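Local coordinates for titin (Homo sapiens, PDB 2A38), which spans half the sarcomere of striated muscle as a giant elastic filament, beginning with the tandem immunoglobulin domains Z1 and Z2, at residues F25-I29 and Y78-A82; E36-F40 and R62-T66; V115-V121 and A164-P168. One frame throughout, in Å; residues are numbered along the deposited sequence.

Interaction 1: residues F25-I29 and Y78-A82; sequences FEAHI and YSLKA. With CD (cadmium ion), chain D.
F25 and Y78 bring their rings together obliquely, centroids 5.2 Å apart and planes inclined at 35°. The contact is made by one corner of the phenylalanine, F25 CE1 lying 3.6 Å from Y78 CG and almost as near Y78 CB. Further along, L80 CD2 touches both A27 CB and I29 CD1, 3.6 Å from each. I29 reaches L80 tip to tip, while its CG2 rests on A82 CB at 3.9 Å. The two short strand segments, their axes 9.2 Å apart at closest approach, are held by apolar packing with no hydrogen bond between them; A27 and L80 probably stand where many immunoglobulin domains carry their disulfide. With an alanine in place of F25, the flank of Y78 would probably lose its apolar neighbour and a gap would open there, though Y78 OH is still held by N74 O. Facing away from this buried layer, E26 and H28 hold a cadmium ion on the partly exposed side: E26 OE2 binds it at 2.2 Å, H28 NE2 at 2.4 Å, and a water joins them. The contact bridges the two sheets of the sandwich, with F25 also touching A93 and L95 of strand 87-98, and V37 and W39 of strand 36-41 packing on L80.

Interaction 2: residues E36-F40 and R62-T66; sequences EVSWF and RAKLT
W39 lays one face of its indole against L65. The clearest interaction is CH-pi: L65 CB stands 3.6 Å from the centroid of the six-membered ring, only 7° off its normal. Apolar packing adds to it, because L65 CD1 sits above CD2 and CE3, 3.5 Å from W39 CD2. With CG anti to the backbone N (chi1 -176°), L65 carries CD1 onto the indole beside the part its CB already covers. The backbone C of A63 meets the ring at its edge; W39 CZ2 also lies 4.1 Å from A63 CB and 3.9 Å from K64 C, while V37 CG1 meets A63 CB more loosely at 4.4 Å. Polar bonds play no part between the two strands. On the outer side of strand 62-67, the CB bond of K64 leads away from the 36-40 segment, and R62 NE is hydrogen-bonded to E26 OE2. W39 is probably the core tryptophan familiar from immunoglobulin folds. Strands 36-41 and 62-67 belong to opposing sheets, and the indole fills the space between them, touching L80 of strand 76-84, F25 of strand 23-32 and I56 of strand 55-59.

Interaction 3: residues V115-V121 and A164-P168; sequences VRQGSQV and AEAYP
A166 exchanges backbone hydrogen bonds with the 115-121 segment through both its peptide groups. Its N donates to S119 O at 2.8 Å; its O receives G118 N at 2.5 Å, a length probably modelled too short. Beside them, Q117 CG touches the Y167 ring at CD2, 3.3 Å away, with the amide plane turned 57° from the ring, and Q117 OE1 lies against the P168 ring. Q117 has CG anti to its backbone N (chi1 -169°), which carries the chain out past the edge of the Y167 ring to P168. A166 CB turns to the apolar side, 4.1 Å from V121 CG2 and near V115.

In the next shell, a type II turn from R116 to S119 presents G118 N to A166; at the backbone angles of G118 a CB would press on the preceding carbonyl O. Y167 OH donates to E165 OE1 at 2.7 Å, which probably helps to hold the ring with one face against G118 N. A water donates to both G118 O and A164 O. Farther out, D170 receives Y167 N. The turn is the A'-B connection of an I-set immunoglobulin domain, at one end of the sandwich: it leads from strand 113-115, where V115 pairs with L192 of strand 183-193, across to strand 119-130 of the other sheet, whose start the contact ties to the end of its neighbour, strand 158-166.

Interactions 1 and 2 share the first immunoglobulin domain, their centres 5 Å apart; interaction 3 lies in the second, with nearest atoms about 48 Å from interaction 1 and about 46 Å from interaction 2. Along the chain, interaction 2 is nested inside the loop closed by interaction 1, and interaction 3 follows in series. The first two join the same pair of sheets: strands 23-32 and 62-67 are neighbours in one, 76-84 and 36-41 in the other, so both belong to one core. A salt bridge from E26 to R62 also links them beside the cadmium ion. Interaction 3 ties a domain margin instead, consistent with two separately folded modules in tandem.

Interaction 1: residues F25-I29 and Y78-A82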
loop_
_atom_site.group_PDB
_atom_site.type_symbol
_atom_site.label_atom_id
_atom_site.label_comp_id
_atom_site.label_asym_id
_atom_site.label_seq_id
_atom_site.Cartn_x
_atom_site.Cartn_y
_atom_site.Cartn_z
ATOM N N PHE A 25 12.089 4.518 -14.274
ATOM C CA PHE A 25 12.246 4.855 -15.678
ATOM C C PHE A 25 13.747 5.100 -15.800
ATOM O O PHE A 25 14.327 5.810 -14.985
ATOM C CB PHE A 25 11.481 6.136 -16.016
ATOM C CG PHE A 25 10.046 5.906 -16.384
ATOM C CD1 PHE A 25 9.024 6.531 -15.680
ATOM C CD2 PHE A 25 9.715 5.068 -17.450
ATOM C CE1 PHE A 25 7.690 6.328 -16.034
ATOM C CE2 PHE A 25 8.381 4.858 -17.814
ATOM C CZ PHE A 25 7.369 5.487 -17.105
ATOM N N GLU A 26 14.378 4.493 -16.796
ATOM C CA GLU A 26 15.806 4.667 -16.996
ATOM C C GLU A 26 16.086 4.799 -18.487
ATOM O O GLU A 26 15.384 4.226 -19.314
ATOM C CB GLU A 26 16.572 3.472 -16.422
ATOM C CG GLU A 26 18.088 3.570 -16.568
ATOM C CD GLU A 26 18.669 2.470 -17.450
ATOM O OE1 GLU A 26 18.167 2.281 -18.583
ATOM O OE2 GLU A 26 19.630 1.799 -17.018
ATOM N N ALA A 27 17.114 5.562 -18.829
ATOM C CA ALA A 27 17.466 5.760 -20.216
ATOM C C ALA A 27 18.946 6.050 -20.309
ATOM O O ALA A 27 19.559 6.475 -19.344
ATOM C CB ALA A 27 16.679 6.923 -20.783
ATOM N N HIS A 28 19.524 5.791 -21.469
ATOM C CA HIS A 28 20.923 6.078 -21.690
ATOM C C HIS A 28 20.953 7.135 -22.750
ATOM O O HIS A 28 20.368 6.978 -23.822
ATOM C CB HIS A 28 21.667 4.841 -22.158
ATOM C CG HIS A 28 21.952 3.879 -21.056
ATOM N ND1 HIS A 28 23.154 3.863 -20.380
ATOM C CD2 HIS A 28 21.172 2.949 -20.464
ATOM C CE1 HIS A 28 23.100 2.961 -19.420
ATOM N NE2 HIS A 28 21.910 2.392 -19.449
ATOM N N ILE A 29 21.634 8.222 -22.442
ATOM C CA ILE A 29 21.716 9.328 -23.362
ATOM C C ILE A 29 23.153 9.590 -23.751
ATOM O O ILE A 29 24.050 9.592 -22.903
ATOM C CB ILE A 29 21.129 10.591 -22.721
ATOM C CG1 ILE A 29 19.670 10.329 -22.346
ATOM C CG2 ILE A 29 21.272 11.775 -23.673
ATOM C CD1 ILE A 29 19.031 11.435 -21.558
ATOM N N TYR A 78 5.362 9.900 -19.174
ATOM C CA TYR A 78 6.568 10.505 -18.639
ATOM C C TYR A 78 7.533 10.616 -19.805
ATOM O O TYR A 78 7.666 9.682 -20.594
ATOM C CB TYR A 78 7.193 9.625 -17.563
ATOM C CG TYR A 78 6.449 9.649 -16.256
ATOM C CD1 TYR A 78 5.181 9.062 -16.133
ATOM C CD2 TYR A 78 7.005 10.272 -15.138
ATOM C CE1 TYR A 78 4.490 9.102 -14.925
ATOM C CE2 TYR A 78 6.331 10.317 -13.933
ATOM C CZ TYR A 78 5.078 9.734 -13.832
ATOM O OH TYR A 78 4.428 9.798 -12.631
ATOM N N SER A 79 8.196 11.756 -19.924
ATOM C CA SER A 79 9.144 11.936 -21.001
ATOM C C SER A 79 10.429 12.541 -20.494
ATOM O O SER A 79 10.461 13.209 -19.473
ATOM C CB SER A 79 8.549 12.807 -22.103
ATOM O OG SER A 79 8.271 14.101 -21.616
ATOM N N LEU A 80 11.494 12.291 -21.232
ATOM C CA LEU A 80 12.821 12.776 -20.902
ATOM C C LEU A 80 13.354 13.600 -22.076
ATOM O O LEU A 80 13.374 13.114 -23.202
ATOM C CB LEU A 80 13.719 11.566 -20.653
ATOM C CG LEU A 80 15.202 11.741 -20.340
ATOM C CD1 LEU A 80 15.359 12.543 -19.074
ATOM C CD2 LEU A 80 15.836 10.364 -20.175
ATOM N N LYS A 81 13.732 14.850 -21.825
ATOM C CA LYS A 81 14.298 15.714 -22.864
ATOM C C LYS A 81 15.792 15.891 -22.623
ATOM O O LYS A 81 16.214 16.136 -21.502
ATOM C CB LYS A 81 13.685 17.113 -22.850
ATOM C CG LYS A 81 12.290 17.217 -23.420
ATOM C CD LYS A 81 11.903 18.694 -23.608
ATOM C CE LYS A 81 10.434 18.831 -24.018
ATOM N NZ LYS A 81 10.040 20.247 -24.298
ATOM N N ALA A 82 16.582 15.788 -23.687
ATOM C CA ALA A 82 18.035 15.960 -23.613
ATOM C C ALA A 82 18.420 17.091 -24.572
ATOM O O ALA A 82 17.966 17.112 -25.716
ATOM C CB ALA A 82 18.736 14.664 -24.011
HETATM CD CD CD D . 21.049 0.579 -18.108
HETATM O O HOH W 1 19.183 0.292 -19.428
#

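Interaction 2: residues E36-F40 and R62-T66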
loop_
_atom_site.group_PDB
_atom_site.type_symbol
_atom_site.label_atom_id
_atom_site.label_comp_id
_atom_site.label_asym_id
_atom_site.label_seq_id
_atom_site.Cartn_x
_atom_site.Cartn_y
_atom_site.Cartn_z
ATOM N N GLU A 36 21.978 18.553 -21.310
ATOM C CA GLU A 36 21.264 18.912 -20.099
ATOM C C GLU A 36 20.001 18.060 -20.170
ATOM O O GLU A 36 19.334 18.012 -21.213
ATOM C CB GLU A 36 20.868 20.383 -20.099
ATOM C CG GLU A 36 22.014 21.345 -19.970
ATOM C CD GLU A 36 21.531 22.748 -19.652
ATOM O OE1 GLU A 36 21.007 22.955 -18.533
ATOM O OE2 GLU A 36 21.667 23.640 -20.522
ATOM N N VAL A 37 19.670 17.403 -19.063
ATOM C CA VAL A 37 18.514 16.519 -19.010
ATOM C C VAL A 37 17.380 17.031 -18.128
ATOM O O VAL A 37 17.605 17.633 -17.082
ATOM C CB VAL A 37 18.957 15.117 -18.546
ATOM C CG1 VAL A 37 17.765 14.275 -18.197
ATOM C CG2 VAL A 37 19.753 14.451 -19.650
ATOM N N SER A 38 16.153 16.767 -18.552
ATOM C CA SER A 38 14.988 17.221 -17.821
ATOM C C SER A 38 13.817 16.261 -18.012
ATOM O O SER A 38 13.578 15.780 -19.113
ATOM C CB SER A 38 14.624 18.620 -18.318
ATOM O OG SER A 38 13.305 18.967 -17.956
ATOM N N TRP A 39 13.088 15.977 -16.937
ATOM C CA TRP A 39 11.936 15.073 -17.001
ATOM C C TRP A 39 10.621 15.842 -17.026
ATOM O O TRP A 39 10.543 16.951 -16.515
ATOM C CB TRP A 39 11.938 14.135 -15.802
ATOM C CG TRP A 39 13.080 13.157 -15.774
ATOM C CD1 TRP A 39 14.349 13.375 -15.302
ATOM C CD2 TRP A 39 13.047 11.796 -16.221
ATOM N NE1 TRP A 39 15.105 12.228 -15.426
ATOM C CE2 TRP A 39 14.331 11.245 -15.987
ATOM C CE3 TRP A 39 12.055 10.986 -16.796
ATOM C CZ2 TRP A 39 14.649 9.919 -16.309
ATOM C CZ3 TRP A 39 12.373 9.669 -17.114
ATOM C CH2 TRP A 39 13.659 9.150 -16.870
ATOM N N PHE A 40 9.590 15.260 -17.628
ATOM C CA PHE A 40 8.279 15.913 -17.696
ATOM C C PHE A 40 7.162 14.902 -17.529
ATOM O O PHE A 40 7.348 13.704 -17.744
ATOM C CB PHE A 40 8.044 16.600 -19.045
ATOM C CG PHE A 40 9.003 17.707 -19.348
ATOM C CD1 PHE A 40 10.341 17.436 -19.605
ATOM C CD2 PHE A 40 8.562 19.024 -19.391
ATOM C CE1 PHE A 40 11.234 18.464 -19.900
ATOM C CE2 PHE A 40 9.443 20.064 -19.684
ATOM C CZ PHE A 40 10.785 19.781 -19.939
ATOM N N ARG A 62 23.601 7.885 -17.822
ATOM C CA ARG A 62 22.415 7.140 -17.437
ATOM C C ARG A 62 21.476 8.046 -16.644
ATOM O O ARG A 62 21.830 8.527 -15.575
ATOM C CB ARG A 62 22.809 5.945 -16.578
ATOM C CG ARG A 62 21.658 5.004 -16.256
ATOM C CD ARG A 62 21.941 4.205 -14.989
ATOM N NE ARG A 62 21.062 3.047 -14.852
ATOM C CZ ARG A 62 21.052 2.241 -13.791
ATOM N NH1 ARG A 62 21.869 2.477 -12.773
ATOM N NH2 ARG A 62 20.240 1.189 -13.753
ATOM N N ALA A 63 20.287 8.298 -17.180
ATOM C CA ALA A 63 19.308 9.132 -16.490
ATOM C C ALA A 63 18.303 8.192 -15.844
ATOM O O ALA A 63 17.836 7.245 -16.474
ATOM C CB ALA A 63 18.597 10.050 -17.467
ATOM N N LYS A 64 17.971 8.455 -14.587
ATOM C CA LYS A 64 17.026 7.621 -13.866
ATOM C C LYS A 64 16.045 8.439 -13.040
ATOM O O LYS A 64 16.409 9.442 -12.433
ATOM C CB LYS A 64 17.789 6.646 -12.969
ATOM C CG LYS A 64 16.912 5.825 -12.038
ATOM C CD LYS A 64 17.662 4.617 -11.501
ATOM C CE LYS A 64 18.032 3.686 -12.646
ATOM N NZ LYS A 64 18.543 2.371 -12.175
ATOM N N LEU A 65 14.789 8.004 -13.053
ATOM C CA LEU A 65 13.722 8.644 -12.298
ATOM C C LEU A 65 13.043 7.536 -11.508
ATOM O O LEU A 65 12.450 6.631 -12.086
ATOM C CB LEU A 65 12.710 9.307 -13.233
ATOM C CG LEU A 65 11.595 10.080 -12.525
ATOM C CD1 LEU A 65 11.041 11.142 -13.449
ATOM C CD2 LEU A 65 10.506 9.125 -12.078
ATOM N N THR A 66 13.130 7.604 -10.187
ATOM C CA THR A 66 12.530 6.577 -9.350
ATOM C C THR A 66 11.465 7.114 -8.413
ATOM O O THR A 66 11.671 8.120 -7.737
ATOM C CB THR A 66 13.596 5.862 -8.491
ATOM O OG1 THR A 66 14.532 5.193 -9.347
ATOM C CG2 THR A 66 12.943 4.841 -7.565
#

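Interaction 3: residues V115-V121 and A164-P168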
loop_
_atom_site.group_PDB
_atom_site.type_symbol
_atom_site.label_atom_id
_atom_site.label_comp_id
_atom_site.label_asym_id
_atom_site.label_seq_id
_atom_site.Cartn_x
_atom_site.Cartn_y
_atom_site.Cartn_z
ATOM N N VAL A 115 -11.553 -17.627 32.696
ATOM C CA VAL A 115 -11.499 -16.679 33.795
ATOM C C VAL A 115 -12.588 -16.962 34.815
ATOM O O VAL A 115 -13.550 -17.674 34.534
ATOM C CB VAL A 115 -11.666 -15.231 33.280
ATOM C CG1 VAL A 115 -10.598 -14.930 32.230
ATOM C CG2 VAL A 115 -13.070 -15.043 32.695
ATOM N N ARG A 116 -12.433 -16.407 36.009
ATOM C CA ARG A 116 -13.435 -16.598 37.037
ATOM C C ARG A 116 -14.535 -15.552 36.919
ATOM O O ARG A 116 -14.336 -14.460 36.370
ATOM C CB ARG A 116 -12.806 -16.551 38.425
ATOM C CG ARG A 116 -12.453 -17.923 38.973
ATOM C CD ARG A 116 -12.015 -17.840 40.429
ATOM N NE ARG A 116 -10.601 -17.506 40.531
ATOM C CZ ARG A 116 -9.619 -18.391 40.384
ATOM N NH1 ARG A 116 -9.896 -19.671 40.136
ATOM N NH2 ARG A 116 -8.358 -17.991 40.464
ATOM N N GLN A 117 -15.703 -15.910 37.435
ATOM C CA GLN A 117 -16.877 -15.054 37.405
ATOM C C GLN A 117 -16.566 -13.628 37.849
ATOM O O GLN A 117 -15.875 -13.426 38.843
ATOM C CB GLN A 117 -17.940 -15.661 38.309
ATOM C CG GLN A 117 -19.288 -15.030 38.186
ATOM C CD GLN A 117 -20.308 -15.713 39.073
ATOM O OE1 GLN A 117 -20.514 -16.931 38.984
ATOM N NE2 GLN A 117 -20.953 -14.936 39.943
ATOM N N GLY A 118 -17.066 -12.644 37.105
ATOM C CA GLY A 118 -16.846 -11.253 37.466
ATOM C C GLY A 118 -15.597 -10.585 36.917
ATOM O O GLY A 118 -15.389 -9.387 37.130
ATOM N N SER A 119 -14.765 -11.348 36.210
ATOM C CA SER A 119 -13.527 -10.818 35.636
ATOM C C SER A 119 -13.764 -9.910 34.430
ATOM O O SER A 119 -14.711 -10.114 33.673
ATOM C CB SER A 119 -12.626 -11.967 35.181
ATOM O OG SER A 119 -12.428 -12.911 36.211
ATOM N N GLN A 120 -12.900 -8.911 34.263
ATOM C CA GLN A 120 -12.971 -8.020 33.113
ATOM C C GLN A 120 -12.194 -8.765 32.031
ATOM O O GLN A 120 -11.056 -9.185 32.262
ATOM C CB GLN A 120 -12.280 -6.691 33.401
ATOM C CG GLN A 120 -12.116 -5.808 32.175
ATOM C CD GLN A 120 -11.105 -4.679 32.387
ATOM O OE1 GLN A 120 -11.417 -3.642 32.988
ATOM N NE2 GLN A 120 -9.879 -4.885 31.903
ATOM N N VAL A 121 -12.803 -8.936 30.859
ATOM C CA VAL A 121 -12.169 -9.663 29.760
ATOM C C VAL A 121 -12.110 -8.849 28.478
ATOM O O VAL A 121 -13.053 -8.132 28.140
ATOM C CB VAL A 121 -12.941 -10.970 29.452
ATOM C CG1 VAL A 121 -12.453 -11.582 28.163
ATOM C CG2 VAL A 121 -12.768 -11.947 30.586
ATOM N N ALA A 164 -16.853 -6.213 30.351
ATOM C CA ALA A 164 -16.535 -5.560 31.610
ATOM C C ALA A 164 -16.639 -6.461 32.838
ATOM O O ALA A 164 -15.799 -6.393 33.745
ATOM C CB ALA A 164 -17.422 -4.332 31.781
ATOM N N GLU A 165 -17.681 -7.284 32.871
ATOM C CA GLU A 165 -17.917 -8.215 33.966
ATOM C C GLU A 165 -18.391 -9.516 33.350
ATOM O O GLU A 165 -19.551 -9.635 32.960
ATOM C CB GLU A 165 -19.009 -7.698 34.891
ATOM C CG GLU A 165 -18.581 -6.653 35.865
ATOM C CD GLU A 165 -19.739 -6.192 36.720
ATOM O OE1 GLU A 165 -20.294 -7.014 37.484
ATOM O OE2 GLU A 165 -20.101 -5.002 36.615
ATOM N N ALA A 166 -17.495 -10.487 33.266
ATOM C CA ALA A 166 -17.824 -11.767 32.674
ATOM C C ALA A 166 -18.494 -12.712 33.660
ATOM O O ALA A 166 -17.980 -12.935 34.755
ATOM C CB ALA A 166 -16.568 -12.402 32.128
ATOM N N TYR A 167 -19.646 -13.251 33.262
ATOM C CA TYR A 167 -20.403 -14.212 34.071
ATOM C C TYR A 167 -20.593 -15.487 33.252
ATOM O O TYR A 167 -20.467 -15.456 32.029
ATOM C CB TYR A 167 -21.761 -13.628 34.492
ATOM C CG TYR A 167 -21.619 -12.533 35.523
ATOM C CD1 TYR A 167 -21.662 -11.187 35.154
ATOM C CD2 TYR A 167 -21.325 -12.843 36.853
ATOM C CE1 TYR A 167 -21.402 -10.174 36.085
ATOM C CE2 TYR A 167 -21.061 -11.842 37.790
ATOM C CZ TYR A 167 -21.095 -10.511 37.398
ATOM O OH TYR A 167 -20.766 -9.529 38.308
ATOM N N PRO A 168 -20.892 -16.623 33.914
ATOM C CA PRO A 168 -21.091 -17.916 33.241
ATOM C C PRO A 168 -21.952 -17.889 31.961
ATOM O O PRO A 168 -21.673 -18.623 31.020
ATOM C CB PRO A 168 -21.698 -18.778 34.339
ATOM C CG PRO A 168 -21.021 -18.260 35.559
ATOM C CD PRO A 168 -21.126 -16.760 35.362
HETATM O O HOH W 2 -14.980 -6.685 36.279
#